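PDB 4N0H: glutamyl-tRNA(Gln) amidotransferase subunit B, mitochondrial from Saccharomyces cerevisiae, which forms the B subunit of a mitochondrial amidotransferase complex and carries a GatB/GatE-type domain built round a mixed beta sheet. Local coordinates for residues Gln87-His92 with Gln106-Phe111; Cys16-His21 with Lys182-Phe187; Leu74-Gly79 with Gly303-Met308; Ser32-Ser37 with His48-Asp53. One frame throughout, in Å; residues are numbered along the deposited sequence. Where two conformers were deposited one is given.

Interaction 1 of 4, residues Gln87-His92 with Gln106-Phe111; sequences QFDRKH and QHYRPF
Q87 and F88 lie against R109 and Q106 at the open end of the beta hairpin formed by strands 89-92 and 102-120, away from its turn. F88 CA and Q106 CA are 4.6 Å apart, and Q87 N gives a weak bond to R109 O. Residues 106-111 leave regular strand geometry here and loop past the side chain of D89, whose CB points at them. D89 OD1 takes the N-H of Y108 at 3.0 Å, from above the carboxylate plane and 37° out of it. H107 N adds a weak, bent bond to the same oxygen. D89 OD2 lies at the edge of the Y108 ring, near its plane and 3.4 Å from Y108 CD2. The Y108 hydroxyl is held by Y285. Q106 CG sits over one face of the F88 ring in a CH-pi contact, 4.2 Å from the F88 centroid, and the Q106 amide plane is turned 26° from the F88 ring. Q106 OE1 bonds to I140 N. Q87 CG packs on R109 CB at 3.6 Å, with the two side chains roughly perpendicular. How one water shares its protons between Q87 O and D89 OD1 is doubtful, but it accepts from R109 N at 2.7 Å.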
loop_
_atom_site.group_PDB
_atom_site.type_symbol
_atom_site.label_atom_id
_atom_site.label_comp_id
_atom_site.label_asym_id
_atom_site.label_seq_id
_atom_site.Cartn_x
_atom_site.Cartn_y
_atom_site.Cartn_z
ATOM N N GLN B 87 -6.725 -13.415 -5.210
ATOM C CA GLN B 87 -6.125 -12.145 -4.840
ATOM C C GLN B 87 -4.915 -11.887 -5.714
ATOM O O GLN B 87 -4.383 -12.806 -6.346
ATOM C CB GLN B 87 -5.688 -12.174 -3.373
ATOM C CG GLN B 87 -4.758 -13.328 -3.048
ATOM C CD GLN B 87 -3.997 -13.142 -1.744
ATOM O OE1 GLN B 87 -4.558 -12.704 -0.737
ATOM N NE2 GLN B 87 -2.704 -13.469 -1.763
ATOM N N PHE B 88 -4.486 -10.632 -5.753
ATOM C CA PHE B 88 -3.283 -10.263 -6.476
ATOM C C PHE B 88 -2.140 -10.017 -5.504
ATOM O O PHE B 88 -2.339 -9.431 -4.441
ATOM C CB PHE B 88 -3.533 -9.019 -7.329
ATOM C CG PHE B 88 -4.439 -9.264 -8.493
ATOM C CD1 PHE B 88 -5.805 -9.080 -8.377
ATOM C CD2 PHE B 88 -3.928 -9.709 -9.699
ATOM C CE1 PHE B 88 -6.642 -9.316 -9.451
ATOM C CE2 PHE B 88 -4.762 -9.948 -10.776
ATOM C CZ PHE B 88 -6.118 -9.751 -10.650
ATOM N N ASP B 89 -0.944 -10.457 -5.877
ATOM C CA ASP B 89 0.243 -10.262 -5.050
ATOM C C ASP B 89 1.291 -9.473 -5.820
ATOM O O ASP B 89 1.270 -9.438 -7.046
ATOM C CB ASP B 89 0.825 -11.609 -4.619
ATOM C CG ASP B 89 -0.245 -12.588 -4.166
ATOM O OD1 ASP B 89 -0.470 -13.594 -4.879
ATOM O OD2 ASP B 89 -0.868 -12.345 -3.105
ATOM N N ARG B 90 2.206 -8.845 -5.091
ATOM C CA ARG B 90 3.288 -8.081 -5.700
ATOM C C ARG B 90 4.550 -8.928 -5.829
ATOM O O ARG B 90 5.055 -9.463 -4.840
ATOM C CB ARG B 90 3.588 -6.834 -4.869
ATOM C CG ARG B 90 2.396 -5.910 -4.719
ATOM C CD ARG B 90 2.736 -4.689 -3.885
ATOM N NE ARG B 90 1.619 -3.752 -3.834
ATOM C CZ ARG B 90 1.621 -2.632 -3.117
ATOM N NH1 ARG B 90 2.684 -2.312 -2.394
ATOM N NH2 ARG B 90 0.563 -1.830 -3.125
ATOM N N LYS B 91 5.049 -9.045 -7.055
ATOM C CA LYS B 91 6.290 -9.750 -7.338
ATOM C C LYS B 91 7.361 -8.698 -7.593
ATOM O O LYS B 91 7.325 -8.018 -8.615
ATOM C CB LYS B 91 6.112 -10.649 -8.564
ATOM C CG LYS B 91 7.376 -11.363 -9.033
ATOM C CD LYS B 91 7.100 -12.153 -10.312
ATOM C CE LYS B 91 8.321 -12.932 -10.773
ATOM N NZ LYS B 91 8.003 -13.771 -11.969
ATOM N N HIS B 92 8.303 -8.561 -6.663
ATOM C CA HIS B 92 9.226 -7.422 -6.660
ATOM C C HIS B 92 10.533 -7.662 -7.426
ATOM O O HIS B 92 11.225 -8.658 -7.191
ATOM C CB HIS B 92 9.575 -7.010 -5.222
ATOM C CG HIS B 92 8.404 -6.533 -4.414
ATOM N ND1 HIS B 92 7.691 -7.363 -3.575
ATOM C CD2 HIS B 92 7.840 -5.307 -4.298
ATOM C CE1 HIS B 92 6.732 -6.670 -2.983
ATOM N NE2 HIS B 92 6.798 -5.421 -3.409
ATOM N N GLN B 106 -1.245 -13.324 -9.566
ATOM C CA GLN B 106 -1.937 -14.140 -8.578
ATOM C C GLN B 106 -1.095 -15.329 -8.136
ATOM O O GLN B 106 -1.339 -16.461 -8.548
ATOM C CB GLN B 106 -3.272 -14.618 -9.134
ATOM C CG GLN B 106 -4.146 -13.498 -9.646
ATOM C CD GLN B 106 -5.553 -13.966 -9.932
ATOM O OE1 GLN B 106 -5.778 -14.765 -10.840
ATOM N NE2 GLN B 106 -6.510 -13.486 -9.140
ATOM N N HIS B 107 -0.110 -15.060 -7.286
ATOM C CA HIS B 107 0.833 -16.080 -6.843
ATOM C C HIS B 107 0.236 -17.057 -5.828
ATOM O O HIS B 107 0.185 -18.262 -6.074
ATOM C CB HIS B 107 2.092 -15.419 -6.271
ATOM C CG HIS B 107 3.110 -16.393 -5.766
ATOM N ND1 HIS B 107 3.353 -16.587 -4.423
ATOM C CD2 HIS B 107 3.949 -17.228 -6.423
ATOM C CE1 HIS B 107 4.295 -17.501 -4.275
ATOM N NE2 HIS B 107 4.674 -17.905 -5.473
ATOM N N TYR B 108 -0.212 -16.537 -4.690
ATOM C CA TYR B 108 -0.706 -17.380 -3.599
ATOM C C TYR B 108 -2.100 -17.952 -3.849
ATOM O O TYR B 108 -2.399 -19.066 -3.426
ATOM C CB TYR B 108 -0.721 -16.609 -2.271
ATOM C CG TYR B 108 0.640 -16.161 -1.793
ATOM C CD1 TYR B 108 1.596 -17.087 -1.393
ATOM C CD2 TYR B 108 0.965 -14.811 -1.728
ATOM C CE1 TYR B 108 2.843 -16.681 -0.954
ATOM C CE2 TYR B 108 2.204 -14.395 -1.285
ATOM C CZ TYR B 108 3.140 -15.334 -0.901
ATOM O OH TYR B 108 4.379 -14.927 -0.460
ATOM N N ARG B 109 -2.956 -17.175 -4.507
ATOM C CA ARG B 109 -4.342 -17.581 -4.733
ATOM C C ARG B 109 -4.772 -17.317 -6.175
ATOM O O ARG B 109 -5.303 -16.254 -6.488
ATOM C CB ARG B 109 -5.283 -16.858 -3.765
ATOM C CG ARG B 109 -4.939 -17.056 -2.292
ATOM C CD ARG B 109 -6.110 -16.675 -1.402
ATOM N NE ARG B 109 -7.318 -17.416 -1.769
ATOM C CZ ARG B 109 -7.623 -18.626 -1.308
ATOM N NH1 ARG B 109 -6.810 -19.240 -0.458
ATOM N NH2 ARG B 109 -8.742 -19.223 -1.698
ATOM N N PRO B 110 -4.541 -18.296 -7.057
ATOM C CA PRO B 110 -4.859 -18.168 -8.482
ATOM C C PRO B 110 -6.365 -18.125 -8.729
ATOM O O PRO B 110 -7.146 -18.561 -7.877
ATOM C CB PRO B 110 -4.238 -19.432 -9.095
ATOM C CG PRO B 110 -4.184 -20.412 -7.966
ATOM C CD PRO B 110 -3.914 -19.589 -6.739
ATOM N N PHE B 111 -6.757 -17.588 -9.882
ATOM C CA PHE B 111 -8.165 -17.458 -10.242
ATOM C C PHE B 111 -8.894 -18.804 -10.274
ATOM O O PHE B 111 -10.027 -18.909 -9.813
ATOM C CB PHE B 111 -8.318 -16.752 -11.597
ATOM C CG PHE B 111 -9.752 -16.450 -11.964
ATOM C CD1 PHE B 111 -10.480 -17.322 -12.763
ATOM C CD2 PHE B 111 -10.373 -15.303 -11.495
ATOM C CE1 PHE B 111 -11.798 -17.048 -13.095
ATOM C CE2 PHE B 111 -11.692 -15.021 -11.825
ATOM C CZ PHE B 111 -12.406 -15.896 -12.620
HETATM O O HOH W 1 -2.758 -14.565 -5.205
#

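Interaction 2 of 4, residues Cys16-His21 with Lys182-Phe187; sequences CGLEIH and KQVRAF
L18, I20 and C16 of strand 14-23 meet V184 and F187 of helix 181-197, where the helix packs on the mixed sheet. The two segments run nearly the same way, 24° apart, and the axes of these short segments come within 10.2 Å. All three strand residues direct CB toward the helix. F187 comes from the helix side. Its CG is anti to the backbone N (chi1 -179°), and its CB points toward the strand. I20 CD1 comes to the edge of the F187 ring, near its plane, and lies 3.9 Å from F187 CE2. The I20 and F187 side chains pass at a slant. L18 slides past F187 in the opposite direction. Its CD1 approaches obliquely and lies 3.9 Å from F187 CD2. The same L18 methyl is 4.3 Å from V184 CG1, and it thus bridges the two helix residues. The other V184 methyl, CG2, is 4.2 Å from C16 SG. No hydrogen bond crosses the contact. It is a buried apolar interface formed by methyls, one sulfur and one aromatic ring. F178 meets the F187 ring edge-to-face and also touches C16 and L18. Strands 168-174 and 210-218 pair with strand 14-23, while I133 of strand 130-142 and T174 of strand 168-174 also touch F187.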
loop_
_atom_site.group_PDB
_atom_site.type_symbol
_atom_site.label_atom_id
_atom_site.label_comp_id
_atom_site.label_asym_id
_atom_site.label_seq_id
_atom_site.Cartn_x
_atom_site.Cartn_y
_atom_site.Cartn_z
ATOM N N CYS B 16 6.817 -33.596 -19.457
ATOM C CA CYS B 16 6.849 -32.215 -19.928
ATOM C C CYS B 16 5.592 -31.414 -19.576
ATOM O O CYS B 16 4.473 -31.925 -19.632
ATOM C CB CYS B 16 7.092 -32.185 -21.438
ATOM S SG CYS B 16 6.979 -30.551 -22.186
ATOM N N GLY B 17 5.791 -30.152 -19.214
ATOM C CA GLY B 17 4.691 -29.259 -18.902
ATOM C C GLY B 17 4.867 -27.922 -19.593
ATOM O O GLY B 17 5.979 -27.550 -19.963
ATOM N N LEU B 18 3.769 -27.196 -19.770
ATOM C CA LEU B 18 3.816 -25.906 -20.449
ATOM C C LEU B 18 3.322 -24.775 -19.557
ATOM O O LEU B 18 2.413 -24.960 -18.745
ATOM C CB LEU B 18 2.981 -25.946 -21.734
ATOM C CG LEU B 18 3.408 -26.942 -22.810
ATOM C CD1 LEU B 18 2.401 -26.955 -23.948
ATOM C CD2 LEU B 18 4.795 -26.602 -23.329
ATOM N N GLU B 19 3.933 -23.604 -19.716
ATOM C CA GLU B 19 3.443 -22.385 -19.087
ATOM C C GLU B 19 3.144 -21.374 -20.182
ATOM O O GLU B 19 4.056 -20.881 -20.851
ATOM C CB GLU B 19 4.473 -21.830 -18.109
ATOM C CG GLU B 19 4.784 -22.772 -16.962
ATOM C CD GLU B 19 5.950 -22.301 -16.119
ATOM O OE1 GLU B 19 6.432 -21.167 -16.342
ATOM O OE2 GLU B 19 6.386 -23.067 -15.232
ATOM N N ILE B 20 1.863 -21.083 -20.380
ATOM C CA ILE B 20 1.437 -20.255 -21.502
ATOM C C ILE B 20 0.849 -18.917 -21.071
ATOM O O ILE B 20 -0.194 -18.860 -20.419
ATOM C CB ILE B 20 0.420 -20.987 -22.398
ATOM C CG1 ILE B 20 1.001 -22.316 -22.888
ATOM C CG2 ILE B 20 0.033 -20.109 -23.576
ATOM C CD1 ILE B 20 0.067 -23.104 -23.789
ATOM N N HIS B 21 1.528 -17.841 -21.450
ATOM C CA HIS B 21 1.036 -16.502 -21.181
ATOM C C HIS B 21 0.262 -16.008 -22.387
ATOM O O HIS B 21 0.711 -16.138 -23.525
ATOM C CB HIS B 21 2.185 -15.552 -20.851
ATOM C CG HIS B 21 2.843 -15.840 -19.540
ATOM N ND1 HIS B 21 3.708 -16.896 -19.356
ATOM C CD2 HIS B 21 2.754 -15.213 -18.343
ATOM C CE1 HIS B 21 4.128 -16.905 -18.104
ATOM N NE2 HIS B 21 3.563 -15.895 -17.468
ATOM N N LYS B 182 4.434 -34.626 -30.220
ATOM C CA LYS B 182 3.227 -34.445 -31.018
ATOM C C LYS B 182 2.091 -33.940 -30.136
ATOM O O LYS B 182 1.194 -33.235 -30.599
ATOM C CB LYS B 182 2.825 -35.757 -31.696
ATOM N N GLN B 183 2.134 -34.310 -28.860
ATOM C CA GLN B 183 1.140 -33.857 -27.899
ATOM C C GLN B 183 1.281 -32.360 -27.660
ATOM O O GLN B 183 0.287 -31.631 -27.635
ATOM C CB GLN B 183 1.281 -34.619 -26.582
ATOM C CG GLN B 183 0.971 -36.103 -26.694
ATOM C CD GLN B 183 1.314 -36.866 -25.431
ATOM O OE1 GLN B 183 1.870 -36.305 -24.486
ATOM N NE2 GLN B 183 0.988 -38.156 -25.410
ATOM N N VAL B 184 2.521 -31.912 -27.489
ATOM C CA VAL B 184 2.813 -30.499 -27.261
ATOM C C VAL B 184 2.292 -29.642 -28.410
ATOM O O VAL B 184 1.640 -28.623 -28.187
ATOM C CB VAL B 184 4.326 -30.258 -27.071
ATOM C CG1 VAL B 184 4.641 -28.768 -27.073
ATOM C CG2 VAL B 184 4.807 -30.910 -25.783
ATOM N N ARG B 185 2.571 -30.069 -29.638
ATOM C CA ARG B 185 2.116 -29.351 -30.825
ATOM C C ARG B 185 0.590 -29.302 -30.928
ATOM O O ARG B 185 0.016 -28.257 -31.242
ATOM C CB ARG B 185 2.719 -29.964 -32.096
ATOM C CG ARG B 185 2.047 -29.503 -33.382
ATOM C CD ARG B 185 2.809 -29.948 -34.631
ATOM N NE ARG B 185 3.899 -29.033 -34.963
ATOM C CZ ARG B 185 5.189 -29.354 -34.929
ATOM N NH1 ARG B 185 5.564 -30.581 -34.589
ATOM N NH2 ARG B 185 6.106 -28.447 -35.247
ATOM N N ALA B 186 -0.061 -30.432 -30.659
ATOM C CA ALA B 186 -1.516 -30.520 -30.751
ATOM C C ALA B 186 -2.212 -29.673 -29.685
ATOM O O ALA B 186 -3.276 -29.104 -29.931
ATOM C CB ALA B 186 -1.970 -31.971 -30.655
ATOM N N PHE B 187 -1.610 -29.596 -28.502
ATOM C CA PHE B 187 -2.177 -28.819 -27.401
ATOM C C PHE B 187 -2.124 -27.318 -27.687
ATOM O O PHE B 187 -3.121 -26.612 -27.535
ATOM C CB PHE B 187 -1.444 -29.132 -26.096
ATOM C CG PHE B 187 -1.974 -28.384 -24.906
ATOM C CD1 PHE B 187 -3.002 -28.913 -24.142
ATOM C CD2 PHE B 187 -1.440 -27.155 -24.545
ATOM C CE1 PHE B 187 -3.492 -28.227 -23.042
ATOM C CE2 PHE B 187 -1.925 -26.463 -23.449
ATOM C CZ PHE B 187 -2.952 -26.998 -22.697
#

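Interaction 3 of 4, residues Leu74-Gly79 with Gly303-Met308; sequences LSLALG and GVRGLM
L76 reaches from helix 65-78 to V304, R305 and M308 at the end of helix 298-306. Its CB points across the contact and lies 4.1 Å from M308 CE. CG is anti to the carbonyl carbon (chi1 -72°), and the two methyls branch from it to different partners. CD1 meets V304 CG1 at 3.6 Å and comes 3.7 Å from R305 N, so it rests on the backbone of the helix as well as on a side chain. CD2 lies over one face of the R305 guanidinium, off toward its rim, 4.0 Å from R305 NE. R305 has two deposited conformers, so this detail belongs to one of them. The contact joins two helix ends by apolar packing at the surface of the chain. Helix 65-78 closes in a Schellman motif: G79 has positive phi, G79 N bonds to L76 O, and the next backbone N to S75 O. M308 follows helix 298-306, its chain bent at chi2 and chi3. Its CE lies 3.9 Å from A77 CB and 3.8 Å from A77 N. V304 also touches L69 and K73 of helix 65-78. Y112 of subunit F packs on V304 and L307, and L198 lies against A77 and M308.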
loop_
_atom_site.group_PDB
_atom_site.type_symbol
_atom_site.label_atom_id
_atom_site.label_comp_id
_atom_site.label_asym_id
_atom_site.label_seq_id
_atom_site.Cartn_x
_atom_site.Cartn_y
_atom_site.Cartn_z
ATOM N N LEU B 74 -12.740 -18.848 -19.827
ATOM C CA LEU B 74 -11.667 -19.820 -19.996
ATOM C C LEU B 74 -11.758 -20.951 -18.968
ATOM O O LEU B 74 -11.596 -22.115 -19.316
ATOM C CB LEU B 74 -10.297 -19.145 -19.917
ATOM C CG LEU B 74 -9.124 -20.107 -20.090
ATOM C CD1 LEU B 74 -9.197 -20.819 -21.448
ATOM C CD2 LEU B 74 -7.805 -19.374 -19.927
ATOM N N SER B 75 -12.014 -20.604 -17.708
ATOM C CA SER B 75 -12.129 -21.602 -16.644
ATOM C C SER B 75 -13.251 -22.588 -16.951
ATOM O O SER B 75 -13.095 -23.793 -16.778
ATOM C CB SER B 75 -12.398 -20.933 -15.293
ATOM O OG SER B 75 -11.400 -19.979 -14.979
ATOM N N LEU B 76 -14.379 -22.060 -17.414
ATOM C CA LEU B 76 -15.538 -22.882 -17.739
ATOM C C LEU B 76 -15.235 -23.818 -18.906
ATOM O O LEU B 76 -15.593 -24.995 -18.879
ATOM C CB LEU B 76 -16.744 -21.996 -18.062
ATOM C CG LEU B 76 -17.377 -21.287 -16.863
ATOM C CD1 LEU B 76 -18.435 -20.295 -17.314
ATOM C CD2 LEU B 76 -17.976 -22.309 -15.910
ATOM N N ALA B 77 -14.558 -23.294 -19.921
ATOM C CA ALA B 77 -14.212 -24.089 -21.095
ATOM C C ALA B 77 -13.270 -25.234 -20.742
ATOM O O ALA B 77 -13.318 -26.298 -21.358
ATOM C CB ALA B 77 -13.598 -23.207 -22.172
ATOM N N LEU B 78 -12.418 -25.012 -19.745
ATOM C CA LEU B 78 -11.444 -26.016 -19.320
ATOM C C LEU B 78 -12.000 -26.957 -18.251
ATOM O O LEU B 78 -11.404 -27.993 -17.959
ATOM C CB LEU B 78 -10.186 -25.338 -18.772
ATOM C CG LEU B 78 -9.396 -24.422 -19.706
ATOM C CD1 LEU B 78 -8.297 -23.733 -18.919
ATOM C CD2 LEU B 78 -8.821 -25.189 -20.896
ATOM N N GLY B 79 -13.131 -26.588 -17.662
ATOM C CA GLY B 79 -13.676 -27.341 -16.546
ATOM C C GLY B 79 -12.875 -27.109 -15.274
ATOM O O GLY B 79 -12.816 -27.969 -14.396
ATOM N N GLY B 303 -24.251 -17.733 -14.739
ATOM C CA GLY B 303 -24.462 -16.602 -15.628
ATOM C C GLY B 303 -23.559 -16.629 -16.849
ATOM O O GLY B 303 -24.030 -16.556 -17.987
ATOM N N VAL B 304 -22.254 -16.737 -16.611
ATOM C CA VAL B 304 -21.266 -16.780 -17.689
ATOM C C VAL B 304 -21.425 -18.049 -18.534
ATOM O O VAL B 304 -21.147 -18.045 -19.734
ATOM C CB VAL B 304 -19.820 -16.649 -17.128
ATOM C CG1 VAL B 304 -18.777 -16.809 -18.225
ATOM C CG2 VAL B 304 -19.649 -15.303 -16.433
ATOM N N ARG B 305 -21.880 -19.130 -17.905
ATOM C CA ARG B 305 -22.112 -20.388 -18.616
ATOM C C ARG B 305 -23.084 -20.201 -19.775
ATOM O O ARG B 305 -22.901 -20.769 -20.853
ATOM C CB ARG B 305 -22.646 -21.461 -17.661
ATOM C CG ARG B 305 -21.765 -22.696 -17.568
ATOM C CD ARG B 305 -22.274 -23.681 -16.523
ATOM N NE ARG B 305 -21.236 -24.639 -16.149
ATOM C CZ ARG B 305 -20.950 -24.978 -14.896
ATOM N NH1 ARG B 305 -21.633 -24.446 -13.894
ATOM N NH2 ARG B 305 -19.985 -25.850 -14.643
ATOM N N GLY B 306 -24.113 -19.392 -19.551
ATOM C CA GLY B 306 -25.116 -19.148 -20.572
ATOM C C GLY B 306 -24.608 -18.313 -21.731
ATOM O O GLY B 306 -25.189 -18.319 -22.815
ATOM N N LEU B 307 -23.515 -17.595 -21.506
ATOM C CA LEU B 307 -22.977 -16.693 -22.516
ATOM C C LEU B 307 -21.838 -17.355 -23.308
ATOM O O LEU B 307 -21.262 -16.759 -24.218
ATOM C CB LEU B 307 -22.595 -15.351 -21.859
ATOM C CG LEU B 307 -21.227 -14.667 -21.752
ATOM C CD1 LEU B 307 -21.351 -13.472 -20.799
ATOM C CD2 LEU B 307 -20.112 -15.580 -21.273
ATOM N N MET B 308 -21.536 -18.602 -22.961
ATOM C CA MET B 308 -20.500 -19.368 -23.645
ATOM C C MET B 308 -20.939 -19.755 -25.051
ATOM O O MET B 308 -22.104 -20.088 -25.276
ATOM C CB MET B 308 -20.162 -20.636 -22.855
ATOM C CG MET B 308 -19.516 -20.379 -21.506
ATOM S SD MET B 308 -17.806 -19.846 -21.683
ATOM C CE MET B 308 -17.008 -21.397 -22.098
#

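Interaction 4 of 4, residues Ser32-Ser37 with His48-Asp53; sequences SQSTNS and HTSYYD
S32 and S34 face S50 and D53 where two parts of one long loop, between strand 14-23 and helix 65-78, lie side by side. Hydrogen bonds form the centre. With OG between the backbone N and the carbonyl carbon (chi1 47°), S34 turns its hydroxyl to D53 OD2. S34 OG donates to D53 OD2 at 2.6 Å, meeting it on the syn side and 16° out of the carboxylate plane. S32 OG and S50 OG are hydrogen-bonded at 2.7 Å, and either may be the donor. Within 48-53, S50 N also gives to D53 OD2, at 3.1 Å and from above the carboxylate plane. In return D53 N bonds to S50 OG, an ST motif. Van der Waals contacts flank these bonds. S32 CB is 3.9 Å from Y52 CD2. The H48 ring is met obliquely by T35 CB, 3.7 Å from H48 ND1, and by S37 CB, 3.6 Å from H48 CD2. Outer polar partners include S132 of subunit F for H48 ND1, Q124 of subunit F for T35 OG1, and D43 for S37 OG. The charge of D53 is met by K29 through a salt bridge at OD2, while N166 bonds to OD1. With S34, S50 and K29 all at OD2, the buried carboxylate is well satisfied, which would probably favour its charged form.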
loop_
_atom_site.group_PDB
_atom_site.type_symbol
_atom_site.label_atom_id
_atom_site.label_comp_id
_atom_site.label_asym_id
_atom_site.label_seq_id
_atom_site.Cartn_x
_atom_site.Cartn_y
_atom_site.Cartn_z
ATOM N N SER B 32 -5.996 -0.271 -14.987
ATOM C CA SER B 32 -6.257 1.096 -15.414
ATOM C C SER B 32 -7.161 1.021 -16.634
ATOM O O SER B 32 -7.148 0.023 -17.355
ATOM C CB SER B 32 -4.949 1.799 -15.781
ATOM O OG SER B 32 -5.197 3.073 -16.353
ATOM N N GLN B 33 -7.945 2.065 -16.876
ATOM C CA GLN B 33 -8.846 2.051 -18.026
ATOM C C GLN B 33 -8.222 2.634 -19.298
ATOM O O GLN B 33 -8.924 2.935 -20.265
ATOM C CB GLN B 33 -10.181 2.728 -17.696
ATOM C CG GLN B 33 -11.085 1.878 -16.808
ATOM C CD GLN B 33 -11.390 0.519 -17.431
ATOM O OE1 GLN B 33 -11.969 0.432 -18.515
ATOM N NE2 GLN B 33 -10.988 -0.546 -16.751
ATOM N N SER B 34 -6.903 2.786 -19.295
ATOM C CA SER B 34 -6.187 3.186 -20.501
ATOM C C SER B 34 -6.332 2.115 -21.580
ATOM O O SER B 34 -6.625 0.951 -21.288
ATOM C CB SER B 34 -4.709 3.448 -20.189
ATOM O OG SER B 34 -4.169 2.401 -19.396
ATOM N N THR B 35 -6.123 2.512 -22.829
ATOM C CA THR B 35 -6.396 1.644 -23.962
ATOM C C THR B 35 -5.455 0.446 -24.052
ATOM O O THR B 35 -4.238 0.582 -23.930
ATOM C CB THR B 35 -6.338 2.442 -25.284
ATOM O OG1 THR B 35 -7.317 3.489 -25.243
ATOM C CG2 THR B 35 -6.600 1.537 -26.486
ATOM N N ASN B 36 -6.041 -0.728 -24.258
ATOM C CA ASN B 36 -5.286 -1.932 -24.568
ATOM C C ASN B 36 -5.199 -2.048 -26.086
ATOM O O ASN B 36 -6.117 -2.543 -26.729
ATOM C CB ASN B 36 -5.985 -3.154 -23.962
ATOM C CG ASN B 36 -5.298 -4.465 -24.307
ATOM O OD1 ASN B 36 -4.161 -4.483 -24.780
ATOM N ND2 ASN B 36 -5.991 -5.575 -24.065
ATOM N N SER B 37 -4.088 -1.583 -26.654
ATOM C CA SER B 37 -3.979 -1.436 -28.103
ATOM C C SER B 37 -3.654 -2.729 -28.846
ATOM O O SER B 37 -2.815 -3.519 -28.413
ATOM C CB SER B 37 -2.946 -0.367 -28.459
ATOM O OG SER B 37 -2.869 -0.189 -29.863
ATOM N N HIS B 48 -0.576 5.307 -24.987
ATOM C CA HIS B 48 -1.670 4.628 -24.300
ATOM C C HIS B 48 -1.306 4.374 -22.840
ATOM O O HIS B 48 -1.299 3.225 -22.383
ATOM C CB HIS B 48 -1.984 3.298 -24.992
ATOM C CG HIS B 48 -2.360 3.438 -26.432
ATOM N ND1 HIS B 48 -3.464 4.153 -26.847
ATOM C CD2 HIS B 48 -1.783 2.951 -27.558
ATOM C CE1 HIS B 48 -3.552 4.099 -28.165
ATOM N NE2 HIS B 48 -2.543 3.375 -28.620
ATOM N N THR B 49 -1.016 5.447 -22.107
ATOM C CA THR B 49 -0.536 5.327 -20.736
ATOM C C THR B 49 -1.182 6.328 -19.779
ATOM O O THR B 49 -1.034 7.542 -19.929
ATOM C CB THR B 49 0.994 5.524 -20.671
ATOM O OG1 THR B 49 1.338 6.755 -21.311
ATOM C CG2 THR B 49 1.725 4.381 -21.362
ATOM N N SER B 50 -1.882 5.807 -18.781
ATOM C CA SER B 50 -2.482 6.632 -17.737
ATOM C C SER B 50 -1.441 7.078 -16.719
ATOM O O SER B 50 -0.280 6.668 -16.783
ATOM C CB SER B 50 -3.565 5.829 -17.021
ATOM O OG SER B 50 -3.004 4.630 -16.504
ATOM N N TYR B 51 -1.863 7.921 -15.779
ATOM C CA TYR B 51 -1.021 8.275 -14.647
ATOM C C TYR B 51 -0.566 7.008 -13.930
ATOM O O TYR B 51 0.593 6.894 -13.526
ATOM C CB TYR B 51 -1.769 9.190 -13.668
ATOM C CG TYR B 51 -2.231 10.510 -14.254
ATOM C CD1 TYR B 51 -1.480 11.176 -15.222
ATOM C CD2 TYR B 51 -3.419 11.091 -13.835
ATOM C CE1 TYR B 51 -1.908 12.388 -15.752
ATOM C CE2 TYR B 51 -3.856 12.290 -14.356
ATOM C CZ TYR B 51 -3.102 12.937 -15.310
ATOM O OH TYR B 51 -3.556 14.135 -15.814
ATOM N N TYR B 52 -1.481 6.052 -13.779
ATOM C CA TYR B 52 -1.150 4.791 -13.115
ATOM C C TYR B 52 -0.126 3.967 -13.895
ATOM O O TYR B 52 0.769 3.372 -13.299
ATOM C CB TYR B 52 -2.400 3.940 -12.862
ATOM C CG TYR B 52 -2.069 2.544 -12.380
ATOM C CD1 TYR B 52 -1.781 2.299 -11.043
ATOM C CD2 TYR B 52 -2.022 1.476 -13.269
ATOM C CE1 TYR B 52 -1.458 1.022 -10.603
ATOM C CE2 TYR B 52 -1.698 0.203 -12.843
ATOM C CZ TYR B 52 -1.425 -0.020 -11.510
ATOM O OH TYR B 52 -1.111 -1.292 -11.095
ATOM N N ASP B 53 -0.269 3.920 -15.217
ATOM C CA ASP B 53 0.645 3.135 -16.053
ATOM C C ASP B 53 2.091 3.622 -15.904
ATOM O O ASP B 53 3.036 2.842 -16.017
ATOM C CB ASP B 53 0.231 3.187 -17.527
ATOM C CG ASP B 53 -1.083 2.475 -17.800
ATOM O OD1 ASP B 53 -1.508 1.639 -16.974
ATOM O OD2 ASP B 53 -1.695 2.757 -18.853
#

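Overall arrangement
The chain opens interaction 2 with 16-21, then forms interaction 4, which closes before interactions 1 and 3 open. Interaction 4 is nested in the loop closed by interaction 2. Interaction 1 is nested in the loops of both interaction 2 and interaction 3. Interactions 2 and 3 cross, because their segments alternate. Interactions 1 and 2 reach the same mixed sheet, on opposite sides of the centre of the chain, with their own centres about 23 Å apart. Interaction 3 adds the ends of helices 65-78 and 298-306. It touches interaction 1 where F111 CE1 meets S75 OG at 3.5 Å. Interaction 4 stands farther out, its centre about 32 Å from that of interaction 2. Subunit F touches interactions 3 and 4, so the fold meets this partner at two separate places.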